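Local coordinates for Non-structural polyprotein (Sindbis virus, PDB 4GUA), which acts as the polyprotein precursor of viral replication proteins, here joining the nsP2 cysteine protease to the macro and zinc-binding domains of nsP3, at residues C16-A28 with H93-H107. Numbering follows the deposited sequence.
With SO4 (sulfate ion), chain E; SO4 (sulfate ion), chain D.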
ATOM      1  N   CYS A  16      -4.672 -17.876 -23.384  1.00 64.41           N
ATOM      2  CA  CYS A  16      -3.278 -17.682 -23.742  1.00 61.78           C
ATOM      3  C   CYS A  16      -2.434 -17.457 -22.485  1.00 63.91           C
ATOM      4  O   CYS A  16      -1.287 -17.890 -22.432  1.00 64.98           O
ATOM      5  CB  CYS A  16      -3.113 -16.529 -24.747  1.00 61.89           C
ATOM      6  SG  CYS A  16      -3.775 -14.926 -24.247  1.00 61.70           S
ATOM      7  N   TRP A  17      -3.001 -16.817 -21.464  1.00 57.72           N
ATOM      8  CA  TRP A  17      -2.280 -16.626 -20.207  1.00 60.20           C
ATOM      9  C   TRP A  17      -1.857 -17.959 -19.550  1.00 61.80           C
ATOM     10  O   TRP A  17      -0.719 -18.109 -19.071  1.00 61.08           O
ATOM     11  CB  TRP A  17      -3.103 -15.781 -19.223  1.00 57.55           C
ATOM     12  CG  TRP A  17      -4.516 -16.241 -18.991  1.00 55.85           C
ATOM     13  CD1 TRP A  17      -5.619 -15.897 -19.711  1.00 56.16           C
ATOM     14  CD2 TRP A  17      -4.973 -17.108 -17.951  1.00 62.89           C
ATOM     15  NE1 TRP A  17      -6.738 -16.499 -19.190  1.00 52.38           N
ATOM     16  CE2 TRP A  17      -6.369 -17.251 -18.108  1.00 59.39           C
ATOM     17  CE3 TRP A  17      -4.343 -17.782 -16.900  1.00 63.67           C
ATOM     18  CZ2 TRP A  17      -7.138 -18.038 -17.259  1.00 60.60           C
ATOM     19  CZ3 TRP A  17      -5.108 -18.561 -16.056  1.00 55.26           C
ATOM     20  CH2 TRP A  17      -6.490 -18.686 -16.242  1.00 55.44           C
ATOM     21  N   ALA A  18      -2.761 -18.932 -19.553  1.00 61.23           N
ATOM     22  CA  ALA A  18      -2.452 -20.264 -19.034  1.00 60.80           C
ATOM     23  C   ALA A  18      -1.442 -21.003 -19.916  1.00 60.17           C
ATOM     24  O   ALA A  18      -0.445 -21.553 -19.423  1.00 65.65           O
ATOM     25  CB  ALA A  18      -3.729 -21.084 -18.880  1.00 55.47           C
ATOM     26  N   LYS A  19      -1.690 -21.011 -21.222  1.00 54.41           N
ATOM     27  CA  LYS A  19      -0.773 -21.671 -22.148  1.00 58.00           C
ATOM     28  C   LYS A  19       0.630 -21.124 -21.932  1.00 57.09           C
ATOM     29  O   LYS A  19       1.610 -21.872 -21.934  1.00 59.61           O
ATOM     30  CB  LYS A  19      -1.196 -21.453 -23.608  1.00 55.49           C
ATOM     31  CG  LYS A  19      -2.660 -21.743 -23.879  1.00 67.70           C
ATOM     32  CD  LYS A  19      -3.052 -21.444 -25.317  1.00 73.01           C
ATOM     33  CE  LYS A  19      -4.291 -22.228 -25.738  1.00 69.63           C
ATOM     34  NZ  LYS A  19      -4.976 -21.587 -26.892  1.00 70.46           N
ATOM     35  N   ALA A  20       0.710 -19.822 -21.692  1.00 49.05           N
ATOM     36  CA  ALA A  20       1.992 -19.148 -21.571  1.00 47.73           C
ATOM     37  C   ALA A  20       2.696 -19.612 -20.309  1.00 54.36           C
ATOM     38  O   ALA A  20       3.916 -19.769 -20.290  1.00 56.98           O
ATOM     39  CB  ALA A  20       1.796 -17.651 -21.552  1.00 44.49           C
ATOM     40  N   LEU A  21       1.927 -19.802 -19.244  1.00 60.16           N
ATOM     41  CA  LEU A  21       2.481 -20.355 -18.021  1.00 60.54           C
ATOM     42  C   LEU A  21       2.953 -21.807 -18.136  1.00 60.47           C
ATOM     43  O   LEU A  21       3.905 -22.192 -17.453  1.00 60.76           O
ATOM     44  CB  LEU A  21       1.464 -20.245 -16.892  1.00 60.67           C
ATOM     45  CG  LEU A  21       1.227 -18.819 -16.412  1.00 61.99           C
ATOM     46  CD1 LEU A  21       0.361 -18.834 -15.162  1.00 61.55           C
ATOM     47  CD2 LEU A  21       2.556 -18.091 -16.165  1.00 61.55           C
ATOM     48  N   GLU A  22       2.296 -22.614 -18.964  1.00 56.87           N
ATOM     49  CA  GLU A  22       2.577 -24.055 -18.991  1.00 56.37           C
ATOM     50  C   GLU A  22       4.059 -24.471 -18.903  1.00 63.87           C
ATOM     51  O   GLU A  22       4.415 -25.309 -18.064  1.00 64.00           O
ATOM     52  CB  GLU A  22       1.934 -24.691 -20.219  1.00 55.20           C
ATOM     53  CG  GLU A  22       1.952 -26.204 -20.192  1.00 58.72           C
ATOM     54  CD  GLU A  22       1.103 -26.825 -21.281  1.00 69.40           C
ATOM     55  OE1 GLU A  22       1.262 -26.447 -22.464  1.00 77.07           O
ATOM     56  OE2 GLU A  22       0.286 -27.709 -20.951  1.00 71.72           O
ATOM     57  N   PRO A  23       4.925 -23.917 -19.769  1.00 63.58           N
ATOM     58  CA  PRO A  23       6.338 -24.304 -19.686  1.00 60.70           C
ATOM     59  C   PRO A  23       7.035 -23.789 -18.420  1.00 62.30           C
ATOM     60  O   PRO A  23       7.984 -24.411 -17.946  1.00 63.01           O
ATOM     61  CB  PRO A  23       6.949 -23.677 -20.951  1.00 53.64           C
ATOM     62  CG  PRO A  23       6.078 -22.545 -21.270  1.00 54.76           C
ATOM     63  CD  PRO A  23       4.684 -22.979 -20.877  1.00 61.82           C
ATOM     64  N   ILE A  24       6.574 -22.671 -17.875  1.00 64.04           N
ATOM     65  CA  ILE A  24       7.155 -22.159 -16.645  1.00 61.42           C
ATOM     66  C   ILE A  24       6.804 -23.093 -15.498  1.00 59.03           C
ATOM     67  O   ILE A  24       7.655 -23.415 -14.671  1.00 62.11           O
ATOM     68  CB  ILE A  24       6.668 -20.736 -16.341  1.00 55.91           C
ATOM     69  CG1 ILE A  24       7.250 -19.774 -17.378  1.00 56.93           C
ATOM     70  CG2 ILE A  24       7.094 -20.304 -14.945  1.00 45.60           C
ATOM     71  CD1 ILE A  24       6.625 -18.405 -17.367  1.00 55.96           C
ATOM     72  N   LEU A  25       5.564 -23.572 -15.479  1.00 53.68           N
ATOM     73  CA  LEU A  25       5.146 -24.539 -14.469  1.00 57.42           C
ATOM     74  C   LEU A  25       5.941 -25.846 -14.593  1.00 58.58           C
ATOM     75  O   LEU A  25       6.252 -26.500 -13.599  1.00 54.50           O
ATOM     76  CB  LEU A  25       3.645 -24.813 -14.589  1.00 59.48           C
ATOM     77  CG  LEU A  25       2.718 -23.602 -14.423  1.00 60.29           C
ATOM     78  CD1 LEU A  25       1.256 -24.012 -14.517  1.00 59.24           C
ATOM     79  CD2 LEU A  25       2.990 -22.891 -13.104  1.00 56.59           C
ATOM     80  N   ALA A  26       6.282 -26.212 -15.819  1.00 61.06           N
ATOM     81  CA  ALA A  26       7.023 -27.439 -16.075  1.00 52.20           C
ATOM     82  C   ALA A  26       8.371 -27.482 -15.352  1.00 58.81           C
ATOM     83  O   ALA A  26       8.788 -28.538 -14.884  1.00 58.22           O
ATOM     84  CB  ALA A  26       7.224 -27.601 -17.541  1.00 45.34           C
ATOM     85  N   THR A  27       9.061 -26.350 -15.265  1.00 60.49           N
ATOM     86  CA  THR A  27      10.369 -26.328 -14.614  1.00 63.10           C
ATOM     87  C   THR A  27      10.253 -26.714 -13.147  1.00 67.80           C
ATOM     88  O   THR A  27      11.223 -27.155 -12.535  1.00 72.31           O
ATOM     89  CB  THR A  27      11.032 -24.941 -14.682  1.00 66.70           C
ATOM     90  OG1 THR A  27      10.261 -24.003 -13.914  1.00 70.90           O
ATOM     91  CG2 THR A  27      11.143 -24.458 -16.115  1.00 65.53           C
ATOM     92  N   ALA A  28       9.063 -26.534 -12.588  1.00 66.15           N
ATOM     93  CA  ALA A  28       8.808 -26.857 -11.193  1.00 61.05           C
ATOM     94  C   ALA A  28       8.209 -28.245 -11.048  1.00 58.68           C
ATOM     95  O   ALA A  28       7.826 -28.646  -9.952  1.00 61.36           O
ATOM     96  CB  ALA A  28       7.874 -25.826 -10.580  1.00 65.17           C
ATOM     97  N   HIS A  93      -1.928 -10.324 -26.185  1.00 55.83           N
ATOM     98  CA  HIS A  93      -1.640 -11.741 -26.195  1.00 58.38           C
ATOM     99  C   HIS A  93      -0.487 -12.085 -25.241  1.00 60.97           C
ATOM    100  O   HIS A  93       0.453 -11.301 -25.092  1.00 54.50           O
ATOM    101  CB  HIS A  93      -1.333 -12.140 -27.645  1.00 60.82           C
ATOM    102  CG  HIS A  93      -0.895 -13.556 -27.820  1.00 64.91           C
ATOM    103  ND1 HIS A  93      -1.769 -14.621 -27.767  1.00 74.87           N
ATOM    104  CD2 HIS A  93       0.326 -14.083 -28.064  1.00 66.02           C
ATOM    105  CE1 HIS A  93      -1.104 -15.745 -27.961  1.00 73.56           C
ATOM    106  NE2 HIS A  93       0.171 -15.447 -28.142  1.00 72.59           N
ATOM    107  N   TRP A  94      -0.567 -13.241 -24.582  1.00 59.58           N
ATOM    108  CA  TRP A  94       0.535 -13.721 -23.757  1.00 53.19           C
ATOM    109  C   TRP A  94       1.238 -14.872 -24.439  1.00 56.91           C
ATOM    110  O   TRP A  94       0.598 -15.816 -24.898  1.00 52.49           O
ATOM    111  CB  TRP A  94       0.046 -14.233 -22.405  1.00 53.78           C
ATOM    112  CG  TRP A  94      -0.385 -13.192 -21.418  1.00 54.08           C
ATOM    113  CD1 TRP A  94      -1.647 -12.725 -21.223  1.00 52.87           C
ATOM    114  CD2 TRP A  94       0.445 -12.507 -20.473  1.00 54.27           C
ATOM    115  NE1 TRP A  94      -1.660 -11.793 -20.214  1.00 51.50           N
ATOM    116  CE2 TRP A  94      -0.386 -11.637 -19.739  1.00 53.95           C
ATOM    117  CE3 TRP A  94       1.810 -12.544 -20.174  1.00 55.42           C
ATOM    118  CZ2 TRP A  94       0.100 -10.809 -18.731  1.00 54.53           C
ATOM    119  CZ3 TRP A  94       2.294 -11.717 -19.168  1.00 55.70           C
ATOM    120  CH2 TRP A  94       1.440 -10.862 -18.460  1.00 51.97           C
ATOM    121  N   ASP A  95       2.564 -14.819 -24.461  1.00 63.96           N
ATOM    122  CA  ASP A  95       3.341 -15.961 -24.916  1.00 67.84           C
ATOM    123  C   ASP A  95       4.745 -15.979 -24.318  1.00 72.28           C
ATOM    124  O   ASP A  95       5.076 -15.192 -23.439  1.00 66.11           O
ATOM    125  CB  ASP A  95       3.391 -16.020 -26.446  1.00 67.84           C
ATOM    126  CG  ASP A  95       4.143 -14.851 -27.063  1.00 74.28           C
ATOM    127  OD1 ASP A  95       4.934 -14.198 -26.355  1.00 73.31           O
ATOM    128  OD2 ASP A  95       3.961 -14.603 -28.276  1.00 81.29           O
ATOM    129  N   ASN A  96       5.550 -16.915 -24.799  1.00 77.88           N
ATOM    130  CA  ASN A  96       6.909 -17.125 -24.325  1.00 70.50           C
ATOM    131  C   ASN A  96       8.007 -16.455 -25.172  1.00 71.95           C
ATOM    132  O   ASN A  96       9.186 -16.766 -25.022  1.00 73.46           O
ATOM    133  CB  ASN A  96       7.154 -18.619 -24.131  1.00 67.22           C
ATOM    134  CG  ASN A  96       6.157 -19.240 -23.171  1.00 62.93           C
ATOM    135  OD1 ASN A  96       5.409 -20.152 -23.529  1.00 59.18           O
ATOM    136  ND2 ASN A  96       6.120 -18.721 -21.949  1.00 63.85           N
ATOM    137  N   SER A  97       7.619 -15.591 -26.106  1.00 72.61           N
ATOM    138  CA  SER A  97       8.593 -14.886 -26.944  1.00 68.06           C
ATOM    139  C   SER A  97       9.605 -14.125 -26.081  1.00 68.92           C
ATOM    140  O   SER A  97       9.352 -13.857 -24.909  1.00 68.72           O
ATOM    141  CB  SER A  97       7.888 -13.914 -27.894  1.00 64.63           C
ATOM    142  OG  SER A  97       7.755 -12.621 -27.328  1.00 62.05           O
ATOM    143  N   PRO A  98      10.779 -13.812 -26.652  1.00 69.17           N
ATOM    144  CA  PRO A  98      11.875 -13.117 -25.957  1.00 64.58           C
ATOM    145  C   PRO A  98      11.483 -11.817 -25.250  1.00 60.88           C
ATOM    146  O   PRO A  98      10.701 -11.033 -25.786  1.00 68.39           O
ATOM    147  CB  PRO A  98      12.859 -12.820 -27.091  1.00 54.15           C
ATOM    148  CG  PRO A  98      12.638 -13.932 -28.053  1.00 54.63           C
ATOM    149  CD  PRO A  98      11.168 -14.225 -28.012  1.00 62.52           C
ATOM    150  N   GLY A  99      12.050 -11.594 -24.065  1.00 57.59           N
ATOM    151  CA  GLY A  99      11.767 -10.404 -23.270  1.00 60.92           C
ATOM    152  C   GLY A  99      12.566 -10.397 -21.979  1.00 61.66           C
ATOM    153  O   GLY A  99      13.147 -11.417 -21.606  1.00 63.06           O
ATOM    154  N   THR A 100      12.621  -9.257 -21.295  1.00 65.08           N
ATOM    155  CA  THR A 100      13.449  -9.168 -20.089  1.00 67.59           C
ATOM    156  C   THR A 100      12.753  -9.758 -18.867  1.00 73.34           C
ATOM    157  O   THR A 100      13.394  -9.968 -17.843  1.00 83.57           O
ATOM    158  CB  THR A 100      13.894  -7.725 -19.762  1.00 68.46           C
ATOM    159  OG1 THR A 100      12.751  -6.876 -19.634  1.00 78.74           O
ATOM    160  CG2 THR A 100      14.803  -7.184 -20.839  1.00 69.07           C
ATOM    161  N   ARG A 101      11.448 -10.013 -18.960  1.00 74.95           N
ATOM    162  CA  ARG A 101      10.727 -10.644 -17.857  1.00 70.83           C
ATOM    163  C   ARG A 101      10.713 -12.159 -18.038  1.00 68.99           C
ATOM    164  O   ARG A 101      10.115 -12.675 -18.985  1.00 68.79           O
ATOM    165  CB  ARG A 101       9.288 -10.137 -17.750  1.00 70.32           C
ATOM    166  CG  ARG A 101       9.134  -8.664 -17.438  1.00 73.59           C
ATOM    167  CD  ARG A 101       7.651  -8.315 -17.312  1.00 82.49           C
ATOM    168  NE  ARG A 101       7.379  -6.880 -17.361  1.00 85.16           N
ATOM    169  CZ  ARG A 101       7.465  -6.134 -18.462  1.00 85.16           C
ATOM    170  NH1 ARG A 101       7.843  -6.668 -19.622  1.00 79.25           N
ATOM    171  NH2 ARG A 101       7.188  -4.839 -18.404  1.00 84.50           N
ATOM    172  N   LYS A 102      11.374 -12.862 -17.120  1.00 67.65           N
ATOM    173  CA  LYS A 102      11.496 -14.314 -17.196  1.00 63.95           C
ATOM    174  C   LYS A 102      11.166 -14.968 -15.855  1.00 62.93           C
ATOM    175  O   LYS A 102      11.264 -14.338 -14.798  1.00 66.10           O
ATOM    176  CB  LYS A 102      12.915 -14.694 -17.619  1.00 62.16           C
ATOM    177  CG  LYS A 102      13.420 -13.932 -18.833  1.00 66.33           C
ATOM    178  CD  LYS A 102      14.714 -14.519 -19.367  1.00 69.79           C
ATOM    179  CE  LYS A 102      15.260 -13.697 -20.513  1.00 69.35           C
ATOM    180  NZ  LYS A 102      16.574 -14.207 -20.960  1.00 73.96           N
ATOM    181  N   TYR A 103      10.786 -16.239 -15.907  1.00 62.88           N
ATOM    182  CA  TYR A 103      10.430 -16.983 -14.709  1.00 64.90           C
ATOM    183  C   TYR A 103      10.867 -18.436 -14.850  1.00 69.17           C
ATOM    184  O   TYR A 103      11.049 -18.935 -15.958  1.00 70.68           O
ATOM    185  CB  TYR A 103       8.916 -16.926 -14.478  1.00 61.98           C
ATOM    186  CG  TYR A 103       8.383 -15.524 -14.266  1.00 67.47           C
ATOM    187  CD1 TYR A 103       8.000 -14.733 -15.341  1.00 73.79           C
ATOM    188  CD2 TYR A 103       8.271 -14.992 -12.998  1.00 69.11           C
ATOM    189  CE1 TYR A 103       7.520 -13.448 -15.151  1.00 74.20           C
ATOM    190  CE2 TYR A 103       7.791 -13.716 -12.799  1.00 69.95           C
ATOM    191  CZ  TYR A 103       7.418 -12.947 -13.873  1.00 75.64           C
ATOM    192  OH  TYR A 103       6.938 -11.671 -13.660  1.00 83.20           O
ATOM    193  N   GLY A 104      11.066 -19.097 -13.718  1.00 66.92           N
ATOM    194  CA  GLY A 104      11.278 -20.529 -13.684  1.00 61.43           C
ATOM    195  C   GLY A 104      11.588 -20.978 -12.271  1.00 56.65           C
ATOM    196  O   GLY A 104      12.093 -20.200 -11.461  1.00 49.78           O
ATOM    197  N   TYR A 105      11.359 -22.255 -11.999  1.00 56.25           N
ATOM    198  CA  TYR A 105      11.528 -22.782 -10.656  1.00 54.68           C
ATOM    199  C   TYR A 105      12.980 -22.658 -10.249  1.00 60.02           C
ATOM    200  O   TYR A 105      13.869 -23.044 -10.996  1.00 69.43           O
ATOM    201  CB  TYR A 105      11.097 -24.239 -10.612  1.00 55.58           C
ATOM    202  CG  TYR A 105      11.034 -24.817  -9.223  1.00 61.89           C
ATOM    203  CD1 TYR A 105      10.004 -24.475  -8.354  1.00 64.31           C
ATOM    204  CD2 TYR A 105      11.990 -25.722  -8.784  1.00 67.20           C
ATOM    205  CE1 TYR A 105       9.937 -25.013  -7.083  1.00 67.80           C
ATOM    206  CE2 TYR A 105      11.930 -26.268  -7.516  1.00 70.90           C
ATOM    207  CZ  TYR A 105      10.903 -25.911  -6.671  1.00 71.83           C
ATOM    208  OH  TYR A 105      10.849 -26.456  -5.409  1.00 76.44           O
ATOM    209  N   ASP A 106      13.221 -22.156  -9.047  1.00 63.30           N
ATOM    210  CA  ASP A 106      14.581 -21.975  -8.565  1.00 65.25           C
ATOM    211  C   ASP A 106      14.904 -22.988  -7.467  1.00 62.99           C
ATOM    212  O   ASP A 106      14.424 -22.877  -6.341  1.00 61.26           O
ATOM    213  CB  ASP A 106      14.737 -20.547  -8.043  1.00 65.37           C
ATOM    214  CG  ASP A 106      16.154 -20.215  -7.673  1.00 63.45           C
ATOM    215  OD1 ASP A 106      16.909 -21.145  -7.319  1.00 60.50           O
ATOM    216  OD2 ASP A 106      16.512 -19.021  -7.748  1.00 64.43           O
ATOM    217  N   HIS A 107      15.744 -23.961  -7.805  1.00 63.62           N
ATOM    218  CA  HIS A 107      16.037 -25.073  -6.910  1.00 68.82           C
ATOM    219  C   HIS A 107      16.865 -24.625  -5.716  1.00 67.54           C
ATOM    220  O   HIS A 107      16.807 -25.234  -4.643  1.00 64.49           O
ATOM    221  CB  HIS A 107      16.763 -26.186  -7.663  1.00 73.74           C
ATOM    222  CG  HIS A 107      15.897 -26.905  -8.644  1.00 79.18           C
ATOM    223  ND1 HIS A 107      15.601 -26.394  -9.890  1.00 82.11           N
ATOM    224  CD2 HIS A 107      15.252 -28.092  -8.561  1.00 81.88           C
ATOM    225  CE1 HIS A 107      14.816 -27.239 -10.535  1.00 83.90           C
ATOM    226  NE2 HIS A 107      14.585 -28.276  -9.748  1.00 85.21           N
TER
HETATM  227  S   SO4 E1702      -4.790 -18.143 -27.991  1.00113.92           S
HETATM  228  O1  SO4 E1702      -4.471 -16.802 -28.487  1.00105.75           O
HETATM  229  O2  SO4 E1702      -3.553 -18.888 -27.763  1.00114.12           O
HETATM  230  O3  SO4 E1702      -5.534 -18.033 -26.734  1.00120.77           O
HETATM  231  O4  SO4 E1702      -5.601 -18.865 -28.968  1.00109.73           O
HETATM  232  S   SO4 D1701      12.059 -10.029 -13.983  1.00109.28           S
HETATM  233  O1  SO4 D1701      13.037  -9.541 -13.013  1.00113.50           O
HETATM  234  O2  SO4 D1701      12.739 -10.429 -15.213  1.00103.34           O
HETATM  235  O3  SO4 D1701      11.341 -11.191 -13.452  1.00102.38           O
HETATM  236  O4  SO4 D1701      11.141  -8.928 -14.262  1.00108.61           O
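The sulfur of Cys16, at the start of helix 16-27, accepts a weak but nearly straight bond from the backbone of Trp94 (Trp94 N to Cys16 SG, 3.6 Å, 165°) while lying 4.1 Å from His93 ND1. A chi1 of 56° sets SG between the backbone N and carbonyl carbon of its own residue; there it meets the Trp94 indole at its edge and the imidazole obliquely. Lys19 NZ and the edge of the His93 ring both approach one sulfate, probably from the crystallisation liquor. A cysteine heading a helix and a histidine on a neighbouring strand form the arrangement of clan CA, papain-like proteases, consistent with a Cys16-His93 catalytic dyad in this family C9 enzyme. Further along, Ala20 CB packs on Trp94 CB, and the Asn96 amide donates through ND2, close to its own plane, to Ala20 O (3.0 Å); ND2 also reaches Pro79 O. Ile24 CG2 then rests against Tyr103 CB at 3.9 Å. Beyond Ile24, Thr27 OG1 is used twice, donating to Ile24 O (2.8 Å) within the carbonyl plane and accepting from Tyr105 N (2.8 Å, 170°), while Ala28 CB touches the Tyr105 ring at CD1.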